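Local coordinates for protein lectin 2 (Agrocybe aegerita, PDB 4TQJ) that binds sugars as a fungal lectin, recognising N-acetylglucosamine at the non-reducing end of glycans, at residues L9-A14 / R61-T66; A121-R124 / A129-I132; D214-D219 / H228-A233. The protein carries 1 engineered substitution. All blocks are in the same frame, centred on the assembly; numbering follows the deposited sequence.

Contact 1: L9-A14 / R61-T66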
# COMPACT_ATOMS: atom_id res chain seq x y z
N LEU A 9 -13.45 -9.57 -15.64
CA LEU A 9 -12.51 -8.93 -14.72
C LEU A 9 -12.02 -7.63 -15.32
O LEU A 9 -10.92 -7.56 -15.84
CB LEU A 9 -11.34 -9.87 -14.42
CG LEU A 9 -11.72 -11.09 -13.59
CD1 LEU A 9 -10.60 -12.14 -13.58
CD2 LEU A 9 -12.09 -10.68 -12.17
N PRO A 10 -12.87 -6.59 -15.29
CA PRO A 10 -12.49 -5.31 -15.88
C PRO A 10 -11.42 -4.56 -15.08
O PRO A 10 -10.82 -3.61 -15.61
CB PRO A 10 -13.82 -4.54 -15.88
CG PRO A 10 -14.56 -5.12 -14.74
CD PRO A 10 -14.26 -6.58 -14.80
N ILE A 11 -11.20 -4.97 -13.83
CA ILE A 11 -10.23 -4.33 -12.94
C ILE A 11 -8.99 -5.19 -12.79
O ILE A 11 -9.04 -6.25 -12.15
CB ILE A 11 -10.82 -4.10 -11.53
CG1 ILE A 11 -12.09 -3.26 -11.60
CG2 ILE A 11 -9.78 -3.43 -10.64
CD1 ILE A 11 -12.82 -3.16 -10.28
N PRO A 12 -7.88 -4.75 -13.38
CA PRO A 12 -6.62 -5.50 -13.26
C PRO A 12 -6.18 -5.52 -11.80
O PRO A 12 -6.33 -4.52 -11.10
CB PRO A 12 -5.64 -4.69 -14.11
CG PRO A 12 -6.48 -3.84 -14.98
CD PRO A 12 -7.69 -3.51 -14.15
N VAL A 13 -5.67 -6.66 -11.36
CA VAL A 13 -5.15 -6.81 -10.02
C VAL A 13 -3.70 -7.24 -10.18
O VAL A 13 -3.39 -8.09 -11.01
CB VAL A 13 -5.94 -7.88 -9.24
CG1 VAL A 13 -5.31 -8.10 -7.88
CG2 VAL A 13 -7.42 -7.47 -9.12
N ALA A 14 -2.80 -6.65 -9.40
CA ALA A 14 -1.38 -6.94 -9.56
C ALA A 14 -1.11 -8.43 -9.26
O ALA A 14 -1.67 -8.98 -8.31
CB ALA A 14 -0.57 -6.06 -8.65
N ARG A 61 -19.93 -0.08 -12.04
CA ARG A 61 -19.17 0.41 -10.89
C ARG A 61 -17.79 -0.24 -10.76
O ARG A 61 -17.69 -1.47 -10.64
CB ARG A 61 -20.00 0.21 -9.61
CG ARG A 61 -21.14 1.22 -9.48
CD ARG A 61 -22.16 0.80 -8.42
NE ARG A 61 -23.02 -0.29 -8.90
CZ ARG A 61 -23.96 -0.87 -8.17
NH1 ARG A 61 -24.16 -0.47 -6.91
NH2 ARG A 61 -24.69 -1.85 -8.68
N LEU A 62 -16.75 0.59 -10.78
CA LEU A 62 -15.37 0.10 -10.88
C LEU A 62 -14.42 0.85 -9.95
O LEU A 62 -14.84 1.74 -9.22
CB LEU A 62 -14.88 0.23 -12.33
CG LEU A 62 -15.68 -0.51 -13.42
CD1 LEU A 62 -15.27 -0.05 -14.80
CD2 LEU A 62 -15.57 -2.03 -13.29
N ILE A 63 -13.15 0.46 -9.97
CA ILE A 63 -12.07 1.15 -9.26
C ILE A 63 -10.95 1.41 -10.24
O ILE A 63 -10.53 0.51 -10.96
CB ILE A 63 -11.48 0.30 -8.13
CG1 ILE A 63 -12.53 -0.04 -7.09
CG2 ILE A 63 -10.31 1.03 -7.47
CD1 ILE A 63 -12.58 0.97 -5.97
N ALA A 64 -10.48 2.66 -10.31
CA ALA A 64 -9.31 2.96 -11.12
C ALA A 64 -8.62 4.23 -10.64
O ALA A 64 -9.23 5.05 -9.95
CB ALA A 64 -9.68 3.07 -12.59
N ASP A 65 -7.36 4.39 -11.01
CA ASP A 65 -6.64 5.60 -10.65
C ASP A 65 -6.95 6.67 -11.69
O ASP A 65 -6.37 6.67 -12.78
CB ASP A 65 -5.13 5.35 -10.55
CG ASP A 65 -4.36 6.60 -10.10
OD1 ASP A 65 -5.02 7.60 -9.80
OD2 ASP A 65 -3.12 6.56 -10.05
N THR A 66 -7.89 7.55 -11.36
CA THR A 66 -8.29 8.61 -12.27
C THR A 66 -7.52 9.91 -12.07
O THR A 66 -7.73 10.87 -12.81
CB THR A 66 -9.78 8.93 -12.14
OG1 THR A 66 -10.03 9.52 -10.86
CG2 THR A 66 -10.62 7.66 -12.28

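Contact 2: A121-R124 / A129-I132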
# COMPACT_ATOMS: atom_id res chain seq x y z
N ALA A 121 -8.95 2.50 -18.30
CA ALA A 121 -7.61 2.01 -18.64
C ALA A 121 -6.67 3.13 -19.06
O ALA A 121 -7.07 4.07 -19.74
CB ALA A 121 -7.71 0.95 -19.75
N ASP A 122 -5.41 3.01 -18.66
CA ASP A 122 -4.36 3.95 -19.04
C ASP A 122 -3.83 3.60 -20.42
O ASP A 122 -2.70 3.15 -20.57
CB ASP A 122 -3.24 3.90 -18.01
CG ASP A 122 -2.14 4.93 -18.27
OD1 ASP A 122 -2.33 5.82 -19.14
OD2 ASP A 122 -1.11 4.84 -17.59
N ILE A 123 -4.65 3.81 -21.44
CA ILE A 123 -4.30 3.40 -22.80
C ILE A 123 -3.20 4.26 -23.41
O ILE A 123 -2.61 3.89 -24.42
CB ILE A 123 -5.52 3.38 -23.71
CG1 ILE A 123 -6.33 4.65 -23.53
CG2 ILE A 123 -6.43 2.19 -23.39
CD1 ILE A 123 -7.66 4.59 -24.22
N ARG A 124 -2.92 5.41 -22.80
CA ARG A 124 -1.87 6.30 -23.29
C ARG A 124 -0.59 6.25 -22.46
O ARG A 124 0.37 6.96 -22.73
CB ARG A 124 -2.39 7.74 -23.40
CG ARG A 124 -3.42 7.94 -24.52
CD ARG A 124 -4.00 9.36 -24.54
NE ARG A 124 -4.72 9.66 -23.32
CZ ARG A 124 -4.48 10.70 -22.53
NH1 ARG A 124 -3.52 11.58 -22.85
NH2 ARG A 124 -5.19 10.88 -21.43
N ALA A 129 -6.23 6.76 -15.67
CA ALA A 129 -7.12 5.98 -16.53
C ALA A 129 -7.99 6.82 -17.45
O ALA A 129 -8.72 7.70 -17.00
CB ALA A 129 -8.00 5.07 -15.68
N ASP A 130 -7.92 6.54 -18.75
CA ASP A 130 -8.90 7.07 -19.69
C ASP A 130 -10.20 6.27 -19.61
O ASP A 130 -10.23 5.15 -19.08
CB ASP A 130 -8.37 7.01 -21.13
CG ASP A 130 -7.23 7.98 -21.39
OD1 ASP A 130 -6.80 8.65 -20.43
OD2 ASP A 130 -6.75 8.05 -22.55
N ILE A 131 -11.27 6.84 -20.14
CA ILE A 131 -12.52 6.12 -20.25
C ILE A 131 -12.59 5.53 -21.64
O ILE A 131 -12.43 6.24 -22.64
CB ILE A 131 -13.72 7.04 -20.05
CG1 ILE A 131 -13.66 7.70 -18.67
CG2 ILE A 131 -15.01 6.26 -20.21
CD1 ILE A 131 -14.65 8.84 -18.51
N ILE A 132 -12.78 4.22 -21.71
CA ILE A 132 -12.92 3.56 -23.00
C ILE A 132 -14.18 2.73 -23.01
O ILE A 132 -14.38 1.86 -22.17
CB ILE A 132 -11.66 2.74 -23.38
CG1 ILE A 132 -11.88 1.93 -24.66
CG2 ILE A 132 -11.22 1.83 -22.25
CD1 ILE A 132 -10.55 1.49 -25.28

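Contact 3: D214-D219 / H228-A233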
# COMPACT_ATOMS: atom_id res chain seq x y z
N ASP A 214 -7.92 -17.92 -36.61
CA ASP A 214 -9.18 -18.41 -37.15
C ASP A 214 -9.70 -19.51 -36.23
O ASP A 214 -9.81 -20.67 -36.62
CB ASP A 214 -9.01 -18.96 -38.58
CG ASP A 214 -8.50 -17.91 -39.55
OD1 ASP A 214 -8.68 -16.70 -39.29
OD2 ASP A 214 -7.91 -18.29 -40.58
N ASN A 215 -10.00 -19.11 -35.00
CA ASN A 215 -10.34 -20.04 -33.92
C ASN A 215 -10.78 -19.23 -32.69
O ASN A 215 -10.82 -17.99 -32.73
CB ASN A 215 -9.15 -20.96 -33.60
CG ASN A 215 -9.59 -22.39 -33.24
OD1 ASN A 215 -10.62 -22.60 -32.61
ND2 ASN A 215 -8.79 -23.38 -33.65
N PHE A 216 -11.12 -19.93 -31.61
CA PHE A 216 -11.62 -19.30 -30.39
C PHE A 216 -12.89 -18.47 -30.60
O PHE A 216 -13.21 -17.61 -29.78
CB PHE A 216 -10.53 -18.42 -29.74
CG PHE A 216 -9.31 -19.18 -29.31
CD1 PHE A 216 -9.37 -20.09 -28.26
CD2 PHE A 216 -8.09 -18.98 -29.95
CE1 PHE A 216 -8.23 -20.78 -27.85
CE2 PHE A 216 -6.96 -19.67 -29.55
CZ PHE A 216 -7.02 -20.58 -28.51
N CYS A 217 -13.63 -18.74 -31.67
CA CYS A 217 -14.81 -17.93 -31.97
C CYS A 217 -16.06 -18.78 -32.18
O CYS A 217 -15.98 -19.98 -32.46
CB CYS A 217 -14.57 -17.06 -33.21
SG CYS A 217 -13.34 -15.79 -32.96
N ILE A 218 -17.20 -18.14 -32.07
CA ILE A 218 -18.47 -18.86 -32.13
C ILE A 218 -18.63 -19.62 -33.47
O ILE A 218 -19.15 -20.73 -33.49
CB ILE A 218 -19.65 -17.92 -31.86
CG1 ILE A 218 -20.96 -18.70 -31.77
CG2 ILE A 218 -19.68 -16.76 -32.87
CD1 ILE A 218 -22.05 -17.93 -31.06
N ASP A 219 -18.14 -19.04 -34.56
CA ASP A 219 -18.22 -19.68 -35.86
C ASP A 219 -16.86 -20.04 -36.44
O ASP A 219 -16.69 -20.14 -37.65
CB ASP A 219 -19.03 -18.82 -36.85
CG ASP A 219 -20.50 -18.92 -36.60
OD1 ASP A 219 -20.92 -19.92 -35.98
OD2 ASP A 219 -21.25 -18.01 -37.01
N HIS A 228 -17.56 -22.10 -22.94
CA HIS A 228 -16.15 -22.14 -23.32
C HIS A 228 -15.46 -20.81 -23.05
O HIS A 228 -15.27 -20.01 -23.97
CB HIS A 228 -16.00 -22.48 -24.80
CG HIS A 228 -16.76 -23.71 -25.21
ND1 HIS A 228 -17.80 -23.67 -26.10
CD2 HIS A 228 -16.63 -25.00 -24.83
CE1 HIS A 228 -18.28 -24.89 -26.27
NE2 HIS A 228 -17.59 -25.72 -25.50
N PRO A 229 -15.10 -20.58 -21.78
CA PRO A 229 -14.41 -19.35 -21.38
C PRO A 229 -13.09 -19.14 -22.13
O PRO A 229 -12.37 -20.10 -22.37
CB PRO A 229 -14.15 -19.56 -19.88
CG PRO A 229 -14.33 -21.04 -19.64
CD PRO A 229 -15.35 -21.48 -20.64
N ARG A 230 -12.81 -17.90 -22.50
CA ARG A 230 -11.55 -17.55 -23.15
C ARG A 230 -10.87 -16.41 -22.42
O ARG A 230 -11.53 -15.50 -21.90
CB ARG A 230 -11.77 -17.17 -24.61
CG ARG A 230 -11.92 -18.39 -25.53
CD ARG A 230 -12.96 -18.12 -26.61
NE ARG A 230 -14.32 -18.22 -26.08
CZ ARG A 230 -15.41 -17.73 -26.67
NH1 ARG A 230 -15.31 -17.09 -27.83
NH2 ARG A 230 -16.60 -17.88 -26.09
N PHE A 231 -9.54 -16.44 -22.42
CA PHE A 231 -8.75 -15.49 -21.66
C PHE A 231 -7.57 -14.97 -22.46
O PHE A 231 -7.06 -15.64 -23.36
CB PHE A 231 -8.18 -16.17 -20.41
CG PHE A 231 -9.19 -16.94 -19.62
CD1 PHE A 231 -9.88 -16.34 -18.58
CD2 PHE A 231 -9.44 -18.27 -19.92
CE1 PHE A 231 -10.81 -17.06 -17.84
CE2 PHE A 231 -10.38 -19.00 -19.18
CZ PHE A 231 -11.06 -18.39 -18.13
N VAL A 232 -7.10 -13.78 -22.10
CA VAL A 232 -5.82 -13.30 -22.60
C VAL A 232 -4.87 -13.14 -21.42
O VAL A 232 -5.25 -12.62 -20.38
CB VAL A 232 -5.95 -11.99 -23.39
CG1 VAL A 232 -6.64 -12.27 -24.71
CG2 VAL A 232 -6.73 -10.97 -22.58
N ALA A 233 -3.64 -13.60 -21.57
CA ALA A 233 -2.74 -13.66 -20.42
C ALA A 233 -1.37 -14.05 -20.91
O ALA A 233 -1.25 -14.81 -21.86
CB ALA A 233 -3.26 -14.69 -19.41
O HOH W 1 -16.76 -15.60 -30.57

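Contact 1: L9-A14 / R61-T66
Pro10 and Ile11 lean on Leu62 and Ile63, so that the loop after strand 4-5 rests against strand 60-64 through apolar side chains, one of which also lies on the strand backbone. The tight part is small. CG of the Pro10 ring comes to 3.6 Å from Leu62 CD2, and its CB follows at 4.0 Å, so one methyl of the leucine meets one side of the pyrrolidine. Leu62 reaches that place with CG anti to its carbonyl carbon (chi1 -58°), and its CD2 branch does all the touching. Ile11 slides past the same leucine in the opposite direction, its CG1 4.1 Å from Leu62 CD2. The extended arm of Ile11 (chi2 172°) then carries its terminal methyl over the strand backbone, where CD1 lies 3.6 Å from Ile63 N. That amide nitrogen is buried here and has no polar partner in the model. Ile63 is met more loosely: the nearest atom of its side chain is CB, 4.3 Å from Ile11 CD1, and the rest of the chain leads away toward Ile74 of strand 73-77. Beyond Ile11 the two segments diverge, and Pro12 and Val13 turn to Asn3 and Asn400 instead. Strand 60-64 is the first strand of a four-stranded antiparallel blade, one of those set round the axis of this beta-propeller, and the loop lies against this innermost strand, close to the centre of the chain. Trp397 of strand 395-399 touches Pro10 and Ile11, and its NE1 donates a hydrogen bond to Arg61 O, which ties the loop and two blades together. With 177 Å² buried and no polar bond between the segments, cohesion here comes from shape and exclusion of water, with one backbone N-H left under a methyl group.

Contact 2: A121-R124 / A129-I132
Arg124 and Asp130 cross at about a right angle as side chains, yet their flat ends lie nearly in one plane, the guanidinium and carboxylate only 20° apart. The arginine grips the acid side-on. NE reaches Asp130 OD2 over 2.7 Å in an almost straight bond (177°), using the syn lone pair, while NH2 meets OD1 of the same carboxylate at 2.9 Å, also on its syn side. A bend at chi3 swings the guanidinium back across the turn to make this two-point salt bridge. Asp130 OD1 also accepts from the backbone N of Asn144, making two donors there; with the paired arginine this probably keeps the buried acid ionised. Ile123 crosses Asp130 obliquely: CG1 sits between the backbone N and carbonyl carbon (chi1 47°) and comes to 3.6 Å from Asp130 OD2, the same oxygen that NE holds, laying hydrocarbon beside the carboxylate. These groups close the turn between strands 117-121 and 130-134, the first two strands of a four-stranded antiparallel propeller blade. Ala121 and Asp130 form its last hydrogen-bonded pair before the turn. Ala121 N donates to Asp130 O at 3.0 Å, in the carbonyl plane, whereas Asp130 N approaches Ala121 O at 2.8 Å from well above its carbonyl plane. The chain then kinks through an inverse gamma turn centred on Asp122, whose carboxylate oxygens OD1 and OD2 accept from the backbone N of Thr126 and of Gly127. On the apolar side, the methyl of Ala121 faces Ile132 CG2 at 4.4 Å, and Ile123 CD1 reaches back from the turn to Ile132 CD1 at a like distance; Leu176 of strand 173-177 touches both Ala121 and Ile132, packing this corner against the next blade.

Contact 3: D214-D219 / H228-A233
Two successive bends, at chi2 and chi3 (-77°), curl the Arg230 side chain so that its guanidinium arrives beside the carbonyl of Phe216. NH1 donates a hydrogen bond to Phe216 O at 2.9 Å from above the carbonyl plane, in a clearly bent bond (144°) with the oxygen tilted out of the guanidinium plane. The curl also returns NE to the arginine's own segment, where it meets His228 O at 2.9 Å; that bond runs nearly along the C=O axis, and NH2 adds a weak one to the same oxygen. The guanidinium thus bridges two backbone carbonyls, which fixes its rotation. A water molecule extends the link, accepting from Ile218 N at 3.0 Å and more weakly from Arg230 NH1. Phe216 runs past the arginine in the opposite direction, ring and guanidinium planes 13° apart: its CB lies 4.0 Å from Arg230 CD, and ring atom CD1 comes to 4.1 Å from Arg230 CG. On the loop side, Asn215 OD1 accepts from Phe216 N and also from Trp223 NE1, holding the backbone where the Phe216 carbonyl is offered. The contact therefore pins the loop that follows strand 210-213, outermost in its propeller blade, to the start of strand 230-233, first of the next; Phe190 of strand 186-190 touches both Phe216 and Arg230, while Leu173 of strand 173-177 adjoins the arginine and Ile243 of strand 242-246 the phenylalanine.

The three contacts follow one another along the chain, each closing before the next opens, and each involves the beginning of a different propeller blade. Contacts 1 and 2 are neighbours, with centres 11 Å apart: Asp65 O and Ala129 N, 2.9 Å apart, probably share a hydrogen bond, and Ala64 packs on Ala129, joining the blade of strand 60-64 to that of strand 117-121. Contact 3 stands apart, its centre about 23 Å from contact 1 and 24 Å from contact 2, where the blade containing 173-177 gives way to that of 230-233. Contacts 1 and 3 set loops against the first strands of blades, contact 2 closes a turn within one blade, and the 1-2 link ties adjacent blades.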